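Local coordinates for protein isomerase prhC (Penicillium brasilianum, PDB 5X9J) that acts, as a homodimer, as an isomerase in the biosynthesis of paraherquonin, a fungal meroterpenoid with a highly congested hexacyclic skeleton, at residues I31-K36 with L132-D137; M100-D103 with K108-F111; N24-K29 with D136-V141; R69-Q74 with D170-N175. All blocks are in the same frame, centred on the assembly; numbering follows the deposited sequence.

Contact 1: residues I31-K36 with L132-D137; sequences IALAHK and LQATDD
Helix segment 31-36 passes over strand 132-134 with axes 10.1 Å apart and an angle of 123° between their directions, so that L33 is set against A134 and A34 against L132. No hydrogen bond links the two segments, and what holds them is apolar contact. L33 has its CG anti to the backbone N (chi1 -177°), which extends the branch from the helix toward the strand and brings one methyl, CD2, to 3.5 Å from CB of A134. L132 reaches in the other direction: its CD1 comes up to the helix backbone, 3.9 Å from CA of A34. The same methyl is 4.4 Å from A34 CB, where the small alanine side chain lets the leucine approach the helix itself.

Q133, between the two inward residues, points away from the helix; A134 O lies in the plane of its amide, and NE2 gives a nearly straight bond of 3.0 Å to a lone pair of that oxygen. Where the strand ends, the hydroxyl OG1 of T135 donates to D137 OD1 at 2.9 Å, nearly along the C-O axis, while accepting from L140 N. Helix 26-43 packs against the sheet, consistent with the helix-covered curved sheet of an NTF2-like (SnoaL-like) fold: L132 also packs on I109 and F111 of strand 108-119 and on V141 and I144 of strand 141-148, L33 meets L52 and V141, and A34 rests against F111 and I94.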
loop_
_atom_site.group_PDB
_atom_site.type_symbol
_atom_site.label_atom_id
_atom_site.label_comp_id
_atom_site.label_asym_id
_atom_site.label_seq_id
_atom_site.Cartn_x
_atom_site.Cartn_y
_atom_site.Cartn_z
ATOM N N ILE B 31 -8.038 15.110 7.828
ATOM C CA ILE B 31 -9.065 14.289 7.195
ATOM C C ILE B 31 -9.714 15.051 6.049
ATOM O O ILE B 31 -9.904 14.509 4.955
ATOM C CB ILE B 31 -10.098 13.825 8.241
ATOM C CG1 ILE B 31 -9.443 12.852 9.221
ATOM C CG2 ILE B 31 -11.322 13.159 7.573
ATOM C CD1 ILE B 31 -10.268 12.612 10.483
ATOM N N ALA B 32 -10.027 16.333 6.268
ATOM C CA ALA B 32 -10.609 17.147 5.201
ATOM C C ALA B 32 -9.657 17.265 4.020
ATOM O O ALA B 32 -10.085 17.249 2.859
ATOM C CB ALA B 32 -10.966 18.540 5.733
ATOM N N LEU B 33 -8.357 17.400 4.296
ATOM C CA LEU B 33 -7.386 17.489 3.210
ATOM C C LEU B 33 -7.378 16.211 2.372
ATOM O O LEU B 33 -7.308 16.269 1.143
ATOM C CB LEU B 33 -5.995 17.780 3.779
ATOM C CG LEU B 33 -4.902 17.967 2.721
ATOM C CD1 LEU B 33 -5.177 19.202 1.891
ATOM C CD2 LEU B 33 -3.522 18.049 3.371
ATOM N N ALA B 34 -7.483 15.049 3.021
ATOM C CA ALA B 34 -7.489 13.781 2.295
ATOM C C ALA B 34 -8.717 13.664 1.395
ATOM O O ALA B 34 -8.614 13.274 0.222
ATOM C CB ALA B 34 -7.428 12.617 3.293
ATOM N N HIS B 35 -9.895 13.992 1.929
ATOM C CA HIS B 35 -11.102 13.970 1.096
ATOM C C HIS B 35 -11.001 14.967 -0.050
ATOM O O HIS B 35 -11.398 14.668 -1.183
ATOM C CB HIS B 35 -12.330 14.264 1.950
ATOM C CG HIS B 35 -12.725 13.131 2.840
ATOM N ND1 HIS B 35 -13.215 11.937 2.350
ATOM C CD2 HIS B 35 -12.714 13.010 4.189
ATOM C CE1 HIS B 35 -13.490 11.131 3.361
ATOM N NE2 HIS B 35 -13.189 11.756 4.486
ATOM N N LYS B 36 -10.450 16.151 0.224
ATOM C CA LYS B 36 -10.299 17.166 -0.813
ATOM C C LYS B 36 -9.354 16.693 -1.907
ATOM O O LYS B 36 -9.635 16.848 -3.103
ATOM C CB LYS B 36 -9.795 18.468 -0.187
ATOM C CG LYS B 36 -9.554 19.589 -1.192
ATOM C CD LYS B 36 -9.226 20.887 -0.461
ATOM C CE LYS B 36 -9.151 22.071 -1.428
ATOM N NZ LYS B 36 -8.657 23.284 -0.719
ATOM N N LEU B 132 -0.313 11.245 2.669
ATOM C CA LEU B 132 -0.082 12.650 2.374
ATOM C C LEU B 132 0.764 13.280 3.470
ATOM O O LEU B 132 0.526 13.052 4.658
ATOM C CB LEU B 132 -1.393 13.427 2.247
ATOM C CG LEU B 132 -2.390 12.908 1.211
ATOM C CD1 LEU B 132 -3.685 13.732 1.265
ATOM C CD2 LEU B 132 -1.791 12.947 -0.187
ATOM N N GLN B 133 1.754 14.060 3.058
ATOM C CA GLN B 133 2.453 14.975 3.945
ATOM C C GLN B 133 1.852 16.350 3.701
ATOM O O GLN B 133 1.921 16.868 2.585
ATOM C CB GLN B 133 3.961 14.987 3.678
ATOM C CG GLN B 133 4.697 16.111 4.426
ATOM C CD GLN B 133 4.782 15.836 5.909
ATOM O OE1 GLN B 133 5.460 14.904 6.327
ATOM N NE2 GLN B 133 4.070 16.624 6.715
ATOM N N ALA B 134 1.231 16.912 4.720
ATOM C CA ALA B 134 0.620 18.223 4.585
ATOM C C ALA B 134 1.600 19.296 5.031
ATOM O O ALA B 134 2.556 19.027 5.762
ATOM C CB ALA B 134 -0.653 18.310 5.419
ATOM N N THR B 135 1.354 20.523 4.577
ATOM C CA THR B 135 2.031 21.663 5.174
ATOM C C THR B 135 1.555 21.858 6.608
ATOM O O THR B 135 0.609 21.216 7.075
ATOM C CB THR B 135 1.771 22.941 4.385
ATOM O OG1 THR B 135 0.360 23.083 4.173
ATOM C CG2 THR B 135 2.488 22.903 3.072
ATOM N N ASP B 136 2.203 22.798 7.298
ATOM C CA ASP B 136 1.968 22.940 8.730
ATOM C C ASP B 136 0.555 23.422 9.034
ATOM O O ASP B 136 -0.036 23.019 10.043
ATOM C CB ASP B 136 2.991 23.886 9.341
ATOM C CG ASP B 136 3.456 23.413 10.691
ATOM O OD1 ASP B 136 4.623 22.970 10.786
ATOM O OD2 ASP B 136 2.639 23.451 11.643
ATOM N N ASP B 137 0.001 24.290 8.193
ATOM C CA ASP B 137 -1.385 24.703 8.387
ATOM C C ASP B 137 -2.387 23.713 7.802
ATOM O O ASP B 137 -3.593 23.980 7.853
ATOM C CB ASP B 137 -1.617 26.093 7.786
ATOM C CG ASP B 137 -1.200 26.179 6.331
ATOM O OD1 ASP B 137 -0.897 25.126 5.728
ATOM O OD2 ASP B 137 -1.184 27.301 5.780
#

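Contact 2: residues M100-D103 with K108-F111; sequences MVVD and KIAF
V101 and A110 form a hydrogen-bonded pair of the antiparallel beta hairpin made by strands 101-103 and 108-119: V101 N donates to A110 O, and A110 N returns a bond to V101 O, each 2.8 Å long. V102 and I109 are the non-hydrogen-bonded pair that follows, their side chains side by side with V102 CG2 3.9 Å from I109 CD1. M100 extends this apolar face. With CG anti to the backbone N (chi1 -171°) and a bend at chi3, it lays SD 3.9 Å from I109 CD1 and turns CE toward F111 CB, also at 3.9 Å. Shortening M100 to an alanine is likely to open a gap beside I109 and F111 and leave I94, which M100 also touches, less well packed.

Helix 26-43 covers this face through L30 on V102 and A34 on F111. The face bearing V101, D103, K108 and A110 meets the second subunit, V101 and A110 each packing on their own copies. D103 OD2 forms a salt bridge with R27 of the second subunit and accepts from V102 N of that subunit, while K108 NZ is bonded to Q133 OE1. At the turn end, D103 N donates to K108 O at 2.8 Å, and K108 N reaches D103 O at a longer 3.1 Å.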
loop_
_atom_site.group_PDB
_atom_site.type_symbol
_atom_site.label_atom_id
_atom_site.label_comp_id
_atom_site.label_asym_id
_atom_site.label_seq_id
_atom_site.Cartn_x
_atom_site.Cartn_y
_atom_site.Cartn_z
ATOM N N MET B 100 -8.164 4.637 8.490
ATOM C CA MET B 100 -7.343 5.816 8.265
ATOM C C MET B 100 -6.390 6.055 9.431
ATOM O O MET B 100 -6.734 5.810 10.585
ATOM C CB MET B 100 -8.284 7.000 8.091
ATOM C CG MET B 100 -7.710 8.276 7.647
ATOM S SD MET B 100 -9.131 9.378 7.397
ATOM C CE MET B 100 -9.816 8.756 5.887
ATOM N N VAL B 101 -5.186 6.536 9.130
ATOM C CA VAL B 101 -4.169 6.796 10.148
ATOM C C VAL B 101 -3.823 8.275 10.080
ATOM O O VAL B 101 -3.337 8.748 9.049
ATOM C CB VAL B 101 -2.917 5.929 9.926
ATOM C CG1 VAL B 101 -1.909 6.115 11.080
ATOM C CG2 VAL B 101 -3.318 4.449 9.773
ATOM N N VAL B 102 -4.072 9.006 11.164
ATOM C CA VAL B 102 -3.885 10.459 11.173
ATOM C C VAL B 102 -2.795 10.832 12.177
ATOM O O VAL B 102 -2.936 10.574 13.379
ATOM C CB VAL B 102 -5.193 11.201 11.493
ATOM C CG1 VAL B 102 -5.029 12.676 11.197
ATOM C CG2 VAL B 102 -6.355 10.622 10.687
ATOM N N ASP B 103 -1.736 11.479 11.688
ATOM C CA ASP B 103 -0.570 11.861 12.499
ATOM C C ASP B 103 -0.600 13.383 12.670
ATOM O O ASP B 103 -0.066 14.126 11.846
ATOM C CB ASP B 103 0.740 11.387 11.842
ATOM C CG ASP B 103 1.961 11.504 12.775
ATOM O OD1 ASP B 103 1.936 12.337 13.721
ATOM O OD2 ASP B 103 2.951 10.756 12.559
ATOM N N LYS B 108 0.696 14.257 8.851
ATOM C CA LYS B 108 0.626 13.190 7.862
ATOM C C LYS B 108 -0.685 12.431 8.016
ATOM O O LYS B 108 -1.232 12.320 9.116
ATOM C CB LYS B 108 1.773 12.190 8.016
ATOM C CG LYS B 108 3.105 12.587 7.405
ATOM C CD LYS B 108 4.177 11.615 7.923
ATOM C CE LYS B 108 5.323 11.441 6.935
ATOM N NZ LYS B 108 6.261 12.594 6.878
ATOM N N ILE B 109 -1.161 11.867 6.910
ATOM C CA ILE B 109 -2.357 11.043 6.963
ATOM C C ILE B 109 -2.216 9.921 5.949
ATOM O O ILE B 109 -1.764 10.130 4.820
ATOM C CB ILE B 109 -3.628 11.896 6.733
ATOM C CG1 ILE B 109 -4.893 11.035 6.847
ATOM C CG2 ILE B 109 -3.562 12.651 5.391
ATOM C CD1 ILE B 109 -6.199 11.882 7.012
ATOM N N ALA B 110 -2.585 8.717 6.366
ATOM C CA ALA B 110 -2.597 7.564 5.482
ATOM C C ALA B 110 -4.035 7.090 5.363
ATOM O O ALA B 110 -4.729 6.965 6.373
ATOM C CB ALA B 110 -1.705 6.437 6.010
ATOM N N PHE B 111 -4.486 6.837 4.135
ATOM C CA PHE B 111 -5.858 6.395 3.957
ATOM C C PHE B 111 -5.945 5.425 2.793
ATOM O O PHE B 111 -5.139 5.463 1.866
ATOM C CB PHE B 111 -6.811 7.578 3.733
ATOM C CG PHE B 111 -6.440 8.458 2.565
ATOM C CD1 PHE B 111 -6.987 8.237 1.309
ATOM C CD2 PHE B 111 -5.566 9.523 2.735
ATOM C CE1 PHE B 111 -6.670 9.069 0.241
ATOM C CE2 PHE B 111 -5.231 10.340 1.683
ATOM C CZ PHE B 111 -5.799 10.124 0.426
#

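Contact 3: residues N24-K29 with D136-V141; sequences NSTREK and DDCALV
K29 runs past D137, its CD 4.0 Å from D137 O, and the carboxylates of D137 and E28 lie on either side of this meeting, each bonded within its own segment or next to it. That of D137 is approached from above its plane: A139 N comes to OD1 at 3.2 Å, 56° out of the plane, in an Asx turn, and T135 OG1 is the second donor to the same oxygen. On the helix, S25 OG meets the anti lone pair of E28 OE2, away from the other oxygen, at 3.0 Å; S25 N reaches the same OE2 from the anti side, 31° out of the plane.

S25 OG in turn accepts from E28 N at 3.2 Å. This reciprocal pairing is a capping box, with S25 as N-cap of helix 26-43, whose first turn meets the connection between antiparallel strands 124-134 and 141-148 through T26 and K29. C138, whose backbone takes the left-handed helical conformation (phi 65°), pushes its side chain toward the helix there. Its CB abuts K29 CB at 3.7 Å, and SG, lying beside its own backbone N, comes to T26 CG2 at 4.1 Å. L30 and K107 also pack on C138. A water completes the link by donating to both carbonyls, 2.7 Å to K29 O and 2.9 Å to C138 O, while R27 forms salt bridges with E104 and with D103 of the second subunit.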
loop_
_atom_site.group_PDB
_atom_site.type_symbol
_atom_site.label_atom_id
_atom_site.label_comp_id
_atom_site.label_asym_id
_atom_site.label_seq_id
_atom_site.Cartn_x
_atom_site.Cartn_y
_atom_site.Cartn_z
ATOM N N ASN B 24 -11.985 23.537 14.446
ATOM C CA ASN B 24 -11.296 22.565 13.589
ATOM C C ASN B 24 -9.949 22.102 14.155
ATOM O O ASN B 24 -8.943 22.813 14.065
ATOM C CB ASN B 24 -11.068 23.145 12.192
ATOM C CG ASN B 24 -12.024 22.578 11.153
ATOM O OD1 ASN B 24 -12.587 21.490 11.317
ATOM N ND2 ASN B 24 -12.207 23.321 10.066
ATOM N N SER B 25 -9.926 20.900 14.721
ATOM C CA SER B 25 -8.676 20.319 15.185
ATOM C C SER B 25 -7.756 20.016 14.002
ATOM O O SER B 25 -8.168 20.016 12.831
ATOM C CB SER B 25 -8.939 19.039 15.978
ATOM O OG SER B 25 -9.571 18.075 15.152
ATOM N N THR B 26 -6.484 19.767 14.324
ATOM C CA THR B 26 -5.543 19.306 13.310
ATOM C C THR B 26 -6.017 17.999 12.683
ATOM O O THR B 26 -5.929 17.827 11.463
ATOM C CB THR B 26 -4.143 19.150 13.910
ATOM O OG1 THR B 26 -3.666 20.429 14.347
ATOM C CG2 THR B 26 -3.156 18.598 12.872
ATOM N N ARG B 27 -6.572 17.089 13.491
ATOM C CA ARG B 27 -7.049 15.824 12.938
ATOM C C ARG B 27 -8.122 16.056 11.878
ATOM O O ARG B 27 -8.083 15.449 10.799
ATOM C CB ARG B 27 -7.577 14.909 14.047
ATOM C CG ARG B 27 -8.273 13.647 13.515
ATOM C CD ARG B 27 -8.642 12.668 14.627
ATOM N NE ARG B 27 -7.431 12.226 15.285
ATOM C CZ ARG B 27 -6.842 11.049 15.089
ATOM N NH1 ARG B 27 -7.376 10.138 14.286
ATOM N NH2 ARG B 27 -5.721 10.780 15.736
ATOM N N GLU B 28 -9.069 16.960 12.151
ATOM C CA GLU B 28 -10.142 17.216 11.196
ATOM C C GLU B 28 -9.608 17.856 9.923
ATOM O O GLU B 28 -10.045 17.504 8.823
ATOM C CB GLU B 28 -11.220 18.098 11.833
ATOM C CG GLU B 28 -11.902 17.443 13.021
ATOM C CD GLU B 28 -12.816 18.398 13.779
ATOM O OE1 GLU B 28 -14.031 18.403 13.514
ATOM O OE2 GLU B 28 -12.316 19.154 14.632
ATOM N N LYS B 29 -8.672 18.803 10.052
ATOM C CA LYS B 29 -8.077 19.419 8.870
ATOM C C LYS B 29 -7.363 18.384 8.005
ATOM O O LYS B 29 -7.418 18.450 6.774
ATOM C CB LYS B 29 -7.092 20.517 9.270
ATOM C CG LYS B 29 -7.697 21.716 9.992
ATOM C CD LYS B 29 -6.625 22.773 10.219
ATOM C CE LYS B 29 -6.885 23.584 11.476
ATOM N NZ LYS B 29 -5.719 24.456 11.822
ATOM N N ASP B 136 2.203 22.798 7.298
ATOM C CA ASP B 136 1.968 22.940 8.730
ATOM C C ASP B 136 0.555 23.422 9.034
ATOM O O ASP B 136 -0.036 23.019 10.043
ATOM C CB ASP B 136 2.991 23.886 9.341
ATOM C CG ASP B 136 3.456 23.413 10.691
ATOM O OD1 ASP B 136 4.623 22.970 10.786
ATOM O OD2 ASP B 136 2.639 23.451 11.643
ATOM N N ASP B 137 0.001 24.290 8.193
ATOM C CA ASP B 137 -1.385 24.703 8.387
ATOM C C ASP B 137 -2.387 23.713 7.802
ATOM O O ASP B 137 -3.593 23.980 7.853
ATOM C CB ASP B 137 -1.617 26.093 7.786
ATOM C CG ASP B 137 -1.200 26.179 6.331
ATOM O OD1 ASP B 137 -0.897 25.126 5.728
ATOM O OD2 ASP B 137 -1.184 27.301 5.780
ATOM N N CYS B 138 -1.915 22.592 7.242
ATOM C CA CYS B 138 -2.753 21.540 6.664
ATOM C C CYS B 138 -3.536 22.007 5.452
ATOM O O CYS B 138 -4.550 21.398 5.104
ATOM C CB CYS B 138 -3.729 20.958 7.693
ATOM S SG CYS B 138 -2.928 20.225 9.098
ATOM N N ALA B 139 -3.099 23.075 4.790
ATOM C CA ALA B 139 -3.834 23.563 3.634
ATOM C C ALA B 139 -3.310 23.012 2.321
ATOM O O ALA B 139 -4.061 22.980 1.340
ATOM C CB ALA B 139 -3.807 25.093 3.583
ATOM N N LEU B 140 -2.056 22.567 2.274
ATOM C CA LEU B 140 -1.465 22.096 1.033
ATOM C C LEU B 140 -0.823 20.729 1.238
ATOM O O LEU B 140 -0.504 20.322 2.356
ATOM C CB LEU B 140 -0.422 23.084 0.504
ATOM C CG LEU B 140 -0.949 24.464 0.101
ATOM C CD1 LEU B 140 0.204 25.442 -0.028
ATOM C CD2 LEU B 140 -1.696 24.374 -1.212
ATOM N N VAL B 141 -0.616 20.032 0.131
ATOM C CA VAL B 141 0.049 18.738 0.138
ATOM C C VAL B 141 1.490 18.950 -0.305
ATOM O O VAL B 141 1.740 19.542 -1.364
ATOM C CB VAL B 141 -0.682 17.733 -0.771
ATOM C CG1 VAL B 141 0.112 16.454 -0.873
ATOM C CG2 VAL B 141 -2.110 17.457 -0.229
HETATM O O HOH W 1 -7.397 20.873 5.505
#

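Contact 4: residues R69-Q74 with D170-N175; sequences RPLNNQ and DSWCAN
W172 reaches out from the last turn of helix 167-173 to meet L71 and R69 with the six-membered part of its indole. A chi1 of -66° sets the indole beside the backbone N, and although CB does not start out toward the other segment, the ring carries the side chain across. CE3 and CZ3 receive L71 obliquely: CD2 lies 3.9 Å from CZ3 and equally far from CE3, and CD1 is 4.1 Å from CE3, so both methyls of the leucine share the ring.

R69, at the exposed rim, also meets the ring. Its chain is straight as far as CD and then bends at chi3 (72°), which turns the guanidinium to the indole, with NH2 3.8 Å from CZ3 in an oblique approach. The carbon sits at the guanidinium edge, and the two planes are 35° apart, too tilted for a flat stack. E75 fixes the other end by a salt bridge to R69 NH1, and its second carboxylate oxygen takes N72 N. N72 is the N-cap of helix 73-86, so this surface contact joins the loop entering that helix to helix 167-173, the last helix modelled. With W172 replaced by an alanine, the methyls of L71 are likely to lose their cover and the R69 guanidinium to gain freedom to turn. Beyond the indole, which also packs on E75 and E78, A174 N closes the final helical turn on D170 O at 3.0 Å.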
loop_
_atom_site.group_PDB
_atom_site.type_symbol
_atom_site.label_atom_id
_atom_site.label_comp_id
_atom_site.label_asym_id
_atom_site.label_seq_id
_atom_site.Cartn_x
_atom_site.Cartn_y
_atom_site.Cartn_z
ATOM N N ARG B 69 10.675 6.355 -9.277
ATOM C CA ARG B 69 11.267 7.687 -9.300
ATOM C C ARG B 69 10.209 8.725 -8.950
ATOM O O ARG B 69 9.129 8.727 -9.550
ATOM C CB ARG B 69 11.863 7.994 -10.675
ATOM C CG ARG B 69 12.500 9.381 -10.761
ATOM C CD ARG B 69 13.139 9.659 -12.128
ATOM N NE ARG B 69 12.135 9.858 -13.173
ATOM C CZ ARG B 69 11.523 11.017 -13.415
ATOM N NH1 ARG B 69 11.810 12.095 -12.690
ATOM N NH2 ARG B 69 10.623 11.099 -14.388
ATOM N N PRO B 70 10.474 9.616 -7.998
ATOM C CA PRO B 70 9.475 10.627 -7.636
ATOM C C PRO B 70 9.209 11.589 -8.783
ATOM O O PRO B 70 10.113 11.940 -9.545
ATOM C CB PRO B 70 10.116 11.346 -6.444
ATOM C CG PRO B 70 11.596 11.130 -6.634
ATOM C CD PRO B 70 11.722 9.758 -7.226
ATOM N N LEU B 71 7.957 12.015 -8.903
ATOM C CA LEU B 71 7.552 12.956 -9.938
ATOM C C LEU B 71 7.252 14.313 -9.320
ATOM O O LEU B 71 6.593 14.398 -8.285
ATOM C CB LEU B 71 6.321 12.459 -10.694
ATOM C CG LEU B 71 6.410 11.125 -11.444
ATOM C CD1 LEU B 71 5.161 10.958 -12.293
ATOM C CD2 LEU B 71 7.659 11.067 -12.302
ATOM N N ASN B 72 7.724 15.378 -9.966
ATOM C CA ASN B 72 7.403 16.720 -9.511
ATOM C C ASN B 72 6.066 17.161 -10.109
ATOM O O ASN B 72 5.398 16.409 -10.829
ATOM C CB ASN B 72 8.546 17.693 -9.840
ATOM C CG ASN B 72 8.828 17.810 -11.331
ATOM O OD1 ASN B 72 7.929 17.731 -12.158
ATOM N ND2 ASN B 72 10.102 17.999 -11.674
ATOM N N ASN B 73 5.676 18.407 -9.822
ATOM C CA ASN B 73 4.356 18.878 -10.235
ATOM C C ASN B 73 4.205 18.885 -11.751
ATOM O O ASN B 73 3.146 18.516 -12.275
ATOM C CB ASN B 73 4.090 20.264 -9.657
ATOM C CG ASN B 73 3.860 20.220 -8.161
ATOM O OD1 ASN B 73 3.555 19.164 -7.605
ATOM N ND2 ASN B 73 3.995 21.363 -7.502
ATOM N N GLN B 74 5.245 19.296 -12.473
ATOM C CA GLN B 74 5.157 19.307 -13.931
ATOM C C GLN B 74 5.064 17.891 -14.489
ATOM O O GLN B 74 4.288 17.631 -15.415
ATOM C CB GLN B 74 6.356 20.048 -14.525
ATOM C CG GLN B 74 6.449 19.974 -16.053
ATOM C CD GLN B 74 5.258 20.626 -16.749
ATOM O OE1 GLN B 74 4.678 21.597 -16.243
ATOM N NE2 GLN B 74 4.880 20.087 -17.912
ATOM N N ASP B 170 3.396 4.031 -20.451
ATOM C CA ASP B 170 4.597 3.228 -20.242
ATOM C C ASP B 170 5.829 4.099 -20.038
ATOM O O ASP B 170 6.707 3.762 -19.237
ATOM C CB ASP B 170 4.812 2.289 -21.423
ATOM C CG ASP B 170 5.150 0.888 -20.986
ATOM O OD1 ASP B 170 4.480 0.392 -20.053
ATOM O OD2 ASP B 170 6.084 0.285 -21.561
ATOM N N SER B 171 5.916 5.221 -20.755
ATOM C CA SER B 171 7.077 6.091 -20.616
ATOM C C SER B 171 7.183 6.678 -19.212
ATOM O O SER B 171 8.278 7.071 -18.800
ATOM C CB SER B 171 7.035 7.204 -21.674
ATOM O OG SER B 171 5.968 8.103 -21.432
ATOM N N TRP B 172 6.081 6.724 -18.462
ATOM C CA TRP B 172 6.103 7.119 -17.056
ATOM C C TRP B 172 6.151 5.931 -16.101
ATOM O O TRP B 172 6.809 6.008 -15.061
ATOM C CB TRP B 172 4.879 7.985 -16.730
ATOM C CG TRP B 172 4.910 9.307 -17.436
ATOM C CD1 TRP B 172 4.195 9.668 -18.544
ATOM C CD2 TRP B 172 5.729 10.432 -17.102
ATOM N NE1 TRP B 172 4.512 10.955 -18.913
ATOM C CE2 TRP B 172 5.454 11.446 -18.046
ATOM C CE3 TRP B 172 6.670 10.682 -16.094
ATOM C CZ2 TRP B 172 6.082 12.691 -18.011
ATOM C CZ3 TRP B 172 7.294 11.922 -16.059
ATOM C CH2 TRP B 172 6.997 12.911 -17.014
ATOM N N CYS B 173 5.490 4.823 -16.439
ATOM C CA CYS B 173 5.261 3.715 -15.514
ATOM C C CYS B 173 6.392 2.701 -15.479
ATOM O O CYS B 173 6.667 2.134 -14.417
ATOM C CB CYS B 173 3.966 2.974 -15.884
ATOM S SG CYS B 173 2.509 3.939 -15.621
ATOM N N ALA B 174 7.025 2.430 -16.618
ATOM C CA ALA B 174 7.948 1.308 -16.720
ATOM C C ALA B 174 9.217 1.549 -15.904
ATOM O O ALA B 174 9.601 2.684 -15.609
ATOM C CB ALA B 174 8.320 1.047 -18.180
ATOM N N ASN B 175 9.871 0.450 -15.541
ATOM C CA ASN B 175 11.148 0.496 -14.830
ATOM C C ASN B 175 12.273 1.079 -15.678
ATOM O O ASN B 175 12.729 0.449 -16.628
ATOM C CB ASN B 175 11.527 -0.905 -14.359
ATOM C CG ASN B 175 10.764 -1.316 -13.132
ATOM O OD1 ASN B 175 10.557 -0.507 -12.234
ATOM N ND2 ASN B 175 10.335 -2.574 -13.082
#

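Overall arrangement
Contacts 1, 2 and 3 form one continuous region on one side of the chain's centre, and contact 4 lies apart. The centres of contacts 1 and 3 are only 5 Å apart: both use helix 26-43, they share D136 and D137, and T135 N meets L140 O at 2.9 Å. Contact 2 is 9 Å from contact 1 between centres and joined to it through neighbouring strands, L132 N lying 2.8 Å from I109 O. Contact 2 also carries this region to the dimer interface. Contact 4 is about 23 Å from contact 1 between centres, and touches none of the others, coming nearest to contact 3 at about 7 Å between nearest atoms; it lies across the chain's centre from contact 2.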